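Local atomic coordinates of allantoicase (Saccharomyces cerevisiae, PDB entry 1O59), a protein that catalyses the hydrolysis of allantoate to (S)-ureidoglycolate and urea, a step of allantoin degradation that lets yeast use purines as secondary nitrogen sources. Residues 236-241 against 319-324; 276-279 against 285-288; 339-342 against 346-349. All coordinates share one frame; numbering follows the deposited sequence.

Interaction 1: residues 236-241 against 319-324; sequences PGRGHD and GPDKEH
Arg-238 reaches from the loop between strands 227-228 and 246-247 over to the turn that leads into strand 323-331, where its guanidinium has the CG methylene of Glu-323 over one face. The methylene is offset toward the rim of the flat group, with Glu-323 CG 3.9 Å from Arg-238 NE and equally far from Arg-238 CZ. The two chains run at a slant to each other, while the guanidinium and carboxylate planes are turned by 28°. Glu-323 is extended beyond CG; Arg-238 instead bends at its third torsion (chi3 73°), which swings the guanidinium round to the turn. At the edge of the group, near its plane, NH2 meets the backbone carbonyl of Asp-321 in a weak hydrogen bond (Arg-238 NH2 to Asp-321 O 3.5 Å, 146° at the hydrogen). The CA of Lys-322 lies obliquely against the same nitrogen. Neither Asp-321 nor Glu-323 pairs its carboxylate with the arginine: Asp-321 OD1 is 4.5 Å from Arg-238 NH2 and Glu-323 OE2 4.4 Å from Arg-238 NE, both well out of the guanidinium plane. The stronger partner of Arg-238 is Asp-277, in a salt bridge through NH2, and Asp-321 is held by the backbone N of His-280 and by Arg-282. Across the turn, Gly-319 N donates to His-324 NE2 (2.9 Å), tying the start of the segment to the strand. In this surface contact of the second allantoicase repeat, one weak bond and methylene packing are supplemented by acidic groups that would probably favour the arginine's positive charge at longer range.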
loop_
_atom_site.group_PDB
_atom_site.type_symbol
_atom_site.label_atom_id
_atom_site.label_comp_id
_atom_site.label_asym_id
_atom_site.label_seq_id
_atom_site.Cartn_x
_atom_site.Cartn_y
_atom_site.Cartn_z
ATOM N N PRO A 236 -2.578 -8.471 -4.829
ATOM C CA PRO A 236 -2.473 -9.597 -5.735
ATOM C C PRO A 236 -2.155 -10.880 -4.962
ATOM O O PRO A 236 -1.529 -10.824 -3.877
ATOM C CB PRO A 236 -1.295 -9.236 -6.676
ATOM C CG PRO A 236 -0.875 -7.831 -6.342
ATOM C CD PRO A 236 -1.462 -7.521 -4.971
ATOM N N GLY A 237 -2.570 -12.016 -5.538
ATOM C CA GLY A 237 -2.243 -13.312 -5.008
ATOM C C GLY A 237 -3.015 -13.675 -3.771
ATOM O O GLY A 237 -3.829 -12.912 -3.251
ATOM N N ARG A 238 -2.760 -14.876 -3.301
ATOM C CA ARG A 238 -3.332 -15.340 -2.052
ATOM C C ARG A 238 -2.358 -15.133 -0.904
ATOM O O ARG A 238 -2.689 -15.450 0.224
ATOM C CB ARG A 238 -3.674 -16.818 -2.165
ATOM C CG ARG A 238 -4.793 -17.108 -3.146
ATOM C CD ARG A 238 -5.318 -18.499 -3.026
ATOM N NE ARG A 238 -6.113 -18.659 -1.810
ATOM C CZ ARG A 238 -6.499 -19.840 -1.343
ATOM N NH1 ARG A 238 -6.167 -20.946 -1.979
ATOM N NH2 ARG A 238 -7.222 -19.915 -0.236
ATOM N N GLY A 239 -1.161 -14.619 -1.197
ATOM C CA GLY A 239 -0.170 -14.328 -0.171
ATOM C C GLY A 239 0.573 -15.570 0.283
ATOM O O GLY A 239 0.381 -16.662 -0.283
ATOM N N HIS A 240 1.391 -15.404 1.324
ATOM C CA HIS A 240 2.327 -16.425 1.756
ATOM C C HIS A 240 2.047 -17.026 3.150
ATOM O O HIS A 240 2.309 -18.182 3.391
ATOM C CB HIS A 240 3.722 -15.819 1.676
ATOM C CG HIS A 240 4.785 -16.667 2.303
ATOM N ND1 HIS A 240 5.256 -17.821 1.713
ATOM C CD2 HIS A 240 5.458 -16.537 3.476
ATOM C CE1 HIS A 240 6.166 -18.372 2.500
ATOM N NE2 HIS A 240 6.300 -17.618 3.580
ATOM N N ASP A 241 1.533 -16.223 4.071
ATOM C CA ASP A 241 1.192 -16.664 5.413
ATOM C C ASP A 241 0.188 -15.693 6.021
ATOM O O ASP A 241 -0.401 -14.904 5.278
ATOM C CB ASP A 241 2.455 -16.819 6.265
ATOM C CG ASP A 241 3.246 -15.523 6.455
ATOM O OD1 ASP A 241 2.746 -14.384 6.315
ATOM O OD2 ASP A 241 4.431 -15.582 6.799
ATOM N N GLY A 319 -14.922 -20.857 6.627
ATOM C CA GLY A 319 -14.052 -21.990 6.871
ATOM C C GLY A 319 -12.617 -21.520 6.809
ATOM O O GLY A 319 -12.342 -20.372 6.430
ATOM N N PRO A 320 -11.699 -22.404 7.189
ATOM C CA PRO A 320 -10.300 -22.070 7.192
ATOM C C PRO A 320 -9.763 -22.125 5.801
ATOM O O PRO A 320 -10.097 -23.048 5.031
ATOM C CB PRO A 320 -9.663 -23.201 8.016
ATOM C CG PRO A 320 -10.542 -24.354 7.866
ATOM C CD PRO A 320 -11.928 -23.787 7.648
ATOM N N ASP A 321 -8.927 -21.147 5.476
ATOM C CA ASP A 321 -7.966 -21.330 4.413
ATOM C C ASP A 321 -8.591 -21.504 3.046
ATOM O O ASP A 321 -8.056 -22.252 2.224
ATOM C CB ASP A 321 -7.164 -22.571 4.743
ATOM C CG ASP A 321 -5.906 -22.678 3.949
ATOM O OD1 ASP A 321 -5.393 -21.626 3.455
ATOM O OD2 ASP A 321 -5.375 -23.802 3.753
ATOM N N LYS A 322 -9.723 -20.838 2.793
ATOM C CA LYS A 322 -10.426 -21.073 1.534
ATOM C C LYS A 322 -11.018 -19.812 0.928
ATOM O O LYS A 322 -11.300 -18.829 1.626
ATOM C CB LYS A 322 -11.511 -22.146 1.682
ATOM C CG LYS A 322 -12.748 -21.726 2.429
ATOM C CD LYS A 322 -13.914 -22.750 2.323
ATOM C CE LYS A 322 -14.607 -22.700 0.930
ATOM N NZ LYS A 322 -16.057 -23.192 0.885
ATOM N N GLU A 323 -11.172 -19.879 -0.395
ATOM C CA GLU A 323 -11.890 -18.901 -1.149
ATOM C C GLU A 323 -13.368 -19.250 -1.107
ATOM O O GLU A 323 -13.803 -20.278 -1.653
ATOM C CB GLU A 323 -11.400 -18.879 -2.585
ATOM C CG GLU A 323 -9.933 -18.522 -2.771
ATOM C CD GLU A 323 -9.596 -18.324 -4.252
ATOM O OE1 GLU A 323 -9.855 -17.208 -4.762
ATOM O OE2 GLU A 323 -9.105 -19.289 -4.918
ATOM N N HIS A 324 -14.132 -18.404 -0.419
ATOM C CA HIS A 324 -15.599 -18.490 -0.386
ATOM C C HIS A 324 -16.160 -17.610 -1.492
ATOM O O HIS A 324 -15.870 -16.432 -1.538
ATOM C CB HIS A 324 -16.143 -18.011 0.960
ATOM C CG HIS A 324 -15.547 -18.709 2.142
ATOM N ND1 HIS A 324 -14.330 -18.352 2.678
ATOM C CD2 HIS A 324 -16.018 -19.722 2.905
ATOM C CE1 HIS A 324 -14.078 -19.122 3.721
ATOM N NE2 HIS A 324 -15.083 -19.966 3.878
#

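Interaction 2: residues 276-279 against 285-288; sequences VDTA and FPQF
The chain leaves strand 270-277 at Thr-278 and comes back past it at Phe-285, where the two CA atoms are 6.2 Å apart, before Gln-287 and Phe-288 form a classic beta bulge opposite Ile-342 at the start of strand 288-294. Thr-278 carries its side of the contact through carbon alone. Thr-278 CB lies 4.2 Å from Phe-285 CB, and the methyl Thr-278 CG2 is 4.0 Å from Pro-286 CD. The threonine and proline side chains meet at a slant, and CD is the ring atom nearest the methyl. Phe-285 starts toward the threonine, but its CG stands between the backbone N and the carbonyl carbon (chi1 53°), and the ring is carried off toward Pro-320; only its CB meets Thr-278. The threonine divides its work by branch: with the methyl turned to the proline, the hydroxyl reaches the turn around 319-322, where OG1 is hydrogen-bonded to Gly-319 O and to Lys-322 N. Just before Thr-278 in the chain, Asp-277 forms an Asx turn with Ala-279. Asp-277 OD1 accepts from Ala-279 N at 3.0 Å, met from above the carboxylate plane, 51° out of it, and is also salt-bridged to Arg-238. Pro-286 goes on inward to touch Val-347 and Ile-341, while its carbonyl is bonded to Thr-318 OG1. The contact thus closes the neck of a loop joining the two sheets of the second repeat. Its apolar touches supply no directional bond between the segments, and the polar fixing comes from the hydroxyl and carboxylate, which bind neighbouring backbone and side chains.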
loop_
_atom_site.group_PDB
_atom_site.type_symbol
_atom_site.label_atom_id
_atom_site.label_comp_id
_atom_site.label_asym_id
_atom_site.label_seq_id
_atom_site.Cartn_x
_atom_site.Cartn_y
_atom_site.Cartn_z
ATOM N N VAL A 276 -14.478 -14.105 -0.638
ATOM C CA VAL A 276 -13.827 -13.860 0.638
ATOM C C VAL A 276 -12.883 -15.036 0.908
ATOM O O VAL A 276 -13.304 -16.202 0.992
ATOM C CB VAL A 276 -14.868 -13.683 1.733
ATOM C CG1 VAL A 276 -14.231 -13.429 3.062
ATOM C CG2 VAL A 276 -15.754 -12.539 1.399
ATOM N N ASP A 277 -11.599 -14.700 1.017
ATOM C CA ASP A 277 -10.521 -15.670 1.087
ATOM C C ASP A 277 -9.847 -15.662 2.445
ATOM O O ASP A 277 -9.277 -14.646 2.864
ATOM C CB ASP A 277 -9.500 -15.322 0.015
ATOM C CG ASP A 277 -8.475 -16.402 -0.206
ATOM O OD1 ASP A 277 -8.450 -17.470 0.484
ATOM O OD2 ASP A 277 -7.667 -16.261 -1.133
ATOM N N THR A 278 -9.918 -16.797 3.133
ATOM C CA THR A 278 -9.278 -16.978 4.447
ATOM C C THR A 278 -7.972 -17.776 4.372
ATOM O O THR A 278 -7.568 -18.385 5.342
ATOM C CB THR A 278 -10.254 -17.689 5.385
ATOM O OG1 THR A 278 -10.736 -18.893 4.771
ATOM C CG2 THR A 278 -11.512 -16.825 5.617
ATOM N N ALA A 279 -7.334 -17.777 3.203
ATOM C CA ALA A 279 -6.022 -18.406 2.999
ATOM C C ALA A 279 -5.113 -18.190 4.207
ATOM O O ALA A 279 -4.968 -17.064 4.690
ATOM C CB ALA A 279 -5.343 -17.877 1.716
ATOM N N PHE A 285 -9.924 -17.976 11.559
ATOM C CA PHE A 285 -10.765 -17.490 10.464
ATOM C C PHE A 285 -12.043 -17.051 11.102
ATOM O O PHE A 285 -12.345 -17.497 12.188
ATOM C CB PHE A 285 -11.015 -18.622 9.407
ATOM C CG PHE A 285 -11.554 -19.901 9.982
ATOM C CD1 PHE A 285 -10.684 -20.902 10.451
ATOM C CD2 PHE A 285 -12.915 -20.135 10.022
ATOM C CE1 PHE A 285 -11.175 -22.094 10.960
ATOM C CE2 PHE A 285 -13.425 -21.338 10.530
ATOM C CZ PHE A 285 -12.565 -22.307 11.008
ATOM N N PRO A 286 -12.803 -16.164 10.491
ATOM C CA PRO A 286 -14.042 -15.725 11.161
ATOM C C PRO A 286 -15.034 -16.861 11.233
ATOM O O PRO A 286 -14.937 -17.820 10.466
ATOM C CB PRO A 286 -14.555 -14.602 10.287
ATOM C CG PRO A 286 -13.388 -14.230 9.441
ATOM C CD PRO A 286 -12.598 -15.476 9.209
ATOM N N GLN A 287 -15.955 -16.781 12.177
ATOM C CA GLN A 287 -16.985 -17.782 12.258
ATOM C C GLN A 287 -18.030 -17.535 11.180
ATOM O O GLN A 287 -18.552 -18.487 10.606
ATOM C CB GLN A 287 -17.614 -17.763 13.642
ATOM C CG GLN A 287 -18.661 -18.781 13.827
ATOM C CD GLN A 287 -19.174 -18.783 15.200
ATOM O OE1 GLN A 287 -19.069 -17.783 15.910
ATOM N NE2 GLN A 287 -19.708 -19.913 15.614
ATOM N N PHE A 288 -18.327 -16.255 10.921
ATOM C CA PHE A 288 -19.236 -15.849 9.851
ATOM C C PHE A 288 -18.735 -14.594 9.228
ATOM O O PHE A 288 -17.870 -13.930 9.790
ATOM C CB PHE A 288 -20.625 -15.499 10.376
ATOM C CG PHE A 288 -21.325 -16.608 11.091
ATOM C CD1 PHE A 288 -21.958 -17.623 10.379
ATOM C CD2 PHE A 288 -21.409 -16.609 12.478
ATOM C CE1 PHE A 288 -22.643 -18.629 11.030
ATOM C CE2 PHE A 288 -22.085 -17.622 13.143
ATOM C CZ PHE A 288 -22.697 -18.630 12.408
#

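Interaction 3: residues 339-342 against 346-349; sequences LTII and GVKR
In the second allantoicase repeat two antiparallel sheets pack on each other as a beta-sandwich, and a short connection carries the chain from strand 336-342 in one sheet to strand 346-354 in the other. Just inside that crossing, Val-347 fits against Leu-339 and Ile-341, all three buried. The strands are not paired by backbone here: Ile-341 CA and Gly-346 CA are the nearest, 8.1 Å apart. Val-347 uses its two methyls separately. Val-347 CG2 lies 3.7 Å from the branch methyl CG2 of Ile-341, and the two side chains slide past each other in opposite directions. Val-347 CG1, anti to the backbone N (chi1 173°), meets Leu-339 CD2 tip to tip at the looser distance of 4.2 Å. Ile-341 places CG1 between its backbone N and carbonyl carbon (chi1 64°), which leaves CG2 turned to the valine. Trp-246 touches both Leu-339 and Ile-341, extending the apolar cluster. After Val-347 the chain makes a classic beta bulge, Lys-348 and Arg-349 both facing Asp-277. Arg-349 NH1 turns back to Lys-348 O at 2.9 Å, the nitrogen standing above the carbonyl plane (45° out of it). Lys-348 NZ forms a salt bridge with Asp-244 and takes Arg-238 O as a further partner, while Arg-349 NE donates to Gly-237 O. The inward side of this contact is therefore purely van der Waals, a piece of the sandwich core, whereas the buried charges of the bulge are answered by loop carbonyls and an aspartate.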
loop_
_atom_site.group_PDB
_atom_site.type_symbol
_atom_site.label_atom_id
_atom_site.label_comp_id
_atom_site.label_asym_id
_atom_site.label_seq_id
_atom_site.Cartn_x
_atom_site.Cartn_y
_atom_site.Cartn_z
ATOM N N LEU A 339 -16.995 -5.217 4.618
ATOM C CA LEU A 339 -16.837 -6.624 4.947
ATOM C C LEU A 339 -16.887 -6.684 6.453
ATOM O O LEU A 339 -16.213 -5.923 7.113
ATOM C CB LEU A 339 -15.498 -7.168 4.415
ATOM C CG LEU A 339 -15.003 -8.491 5.036
ATOM C CD1 LEU A 339 -15.938 -9.683 4.698
ATOM C CD2 LEU A 339 -13.541 -8.782 4.595
ATOM N N THR A 340 -17.713 -7.570 6.983
ATOM C CA THR A 340 -17.927 -7.684 8.405
ATOM C C THR A 340 -17.552 -9.107 8.723
ATOM O O THR A 340 -17.991 -10.038 8.020
ATOM C CB THR A 340 -19.399 -7.408 8.776
ATOM O OG1 THR A 340 -19.786 -6.049 8.440
ATOM C CG2 THR A 340 -19.619 -7.492 10.291
ATOM N N ILE A 341 -16.681 -9.267 9.720
ATOM C CA ILE A 341 -16.244 -10.593 10.180
ATOM C C ILE A 341 -16.748 -10.765 11.607
ATOM O O ILE A 341 -16.789 -9.789 12.384
ATOM C CB ILE A 341 -14.706 -10.794 10.060
ATOM C CG1 ILE A 341 -13.897 -9.846 10.964
ATOM C CG2 ILE A 341 -14.256 -10.619 8.606
ATOM C CD1 ILE A 341 -12.387 -10.019 10.820
ATOM N N ILE A 342 -17.190 -11.978 11.924
ATOM C CA ILE A 342 -17.950 -12.198 13.133
ATOM C C ILE A 342 -17.373 -13.387 13.862
ATOM O O ILE A 342 -17.211 -14.438 13.263
ATOM C CB ILE A 342 -19.421 -12.447 12.799
ATOM C CG1 ILE A 342 -20.038 -11.207 12.192
ATOM C CG2 ILE A 342 -20.203 -12.793 14.027
ATOM C CD1 ILE A 342 -21.096 -11.530 11.184
ATOM N N GLY A 346 -9.384 -13.481 10.833
ATOM C CA GLY A 346 -8.508 -13.100 9.751
ATOM C C GLY A 346 -9.031 -13.481 8.394
ATOM O O GLY A 346 -9.465 -14.595 8.172
ATOM N N VAL A 347 -8.943 -12.531 7.479
ATOM C CA VAL A 347 -9.284 -12.735 6.089
ATOM C C VAL A 347 -8.079 -12.298 5.233
ATOM O O VAL A 347 -7.543 -11.220 5.441
ATOM C CB VAL A 347 -10.517 -11.871 5.731
ATOM C CG1 VAL A 347 -10.802 -11.932 4.226
ATOM C CG2 VAL A 347 -11.735 -12.333 6.519
ATOM N N LYS A 348 -7.669 -13.121 4.276
ATOM C CA LYS A 348 -6.582 -12.732 3.356
ATOM C C LYS A 348 -7.008 -11.698 2.284
ATOM O O LYS A 348 -6.321 -10.724 2.059
ATOM C CB LYS A 348 -5.994 -13.970 2.675
ATOM C CG LYS A 348 -4.618 -13.785 2.041
ATOM C CD LYS A 348 -3.552 -13.387 3.078
ATOM C CE LYS A 348 -2.961 -14.570 3.758
ATOM N NZ LYS A 348 -1.964 -15.211 2.828
ATOM N N ARG A 349 -8.118 -11.954 1.599
ATOM C CA ARG A 349 -8.525 -11.113 0.492
ATOM C C ARG A 349 -10.014 -11.004 0.383
ATOM O O ARG A 349 -10.766 -11.882 0.856
ATOM C CB ARG A 349 -8.007 -11.668 -0.826
ATOM C CG ARG A 349 -6.488 -11.822 -0.918
ATOM C CD ARG A 349 -5.704 -10.534 -1.073
ATOM N NE ARG A 349 -4.299 -10.861 -1.254
ATOM C CZ ARG A 349 -3.389 -10.872 -0.313
ATOM N NH1 ARG A 349 -3.671 -10.555 0.927
ATOM N NH2 ARG A 349 -2.173 -11.254 -0.607
#

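All three contacts lie at one end of the second allantoicase repeat, on the same side of the chain's centre. The centres of interactions 1 and 2 are about 8 Å apart. Those of interactions 2 and 3 are about 6 Å apart, and those of interactions 1 and 3 about 11 Å. Along the chain, interaction 2 is nested inside the loop closed by interaction 1, and interaction 3 follows both. Strand 270-277 lies in one sheet between strands 323-331 and 346-354; Asp-277 N is bonded to Arg-349 O, and His-324 N to Val-276 O. Gln-287 N, bonded to Ile-342 O, ties the loop of interaction 2 to the other sheet. Strand 270-277 and the loop after it thus connect the core contact to the surface one.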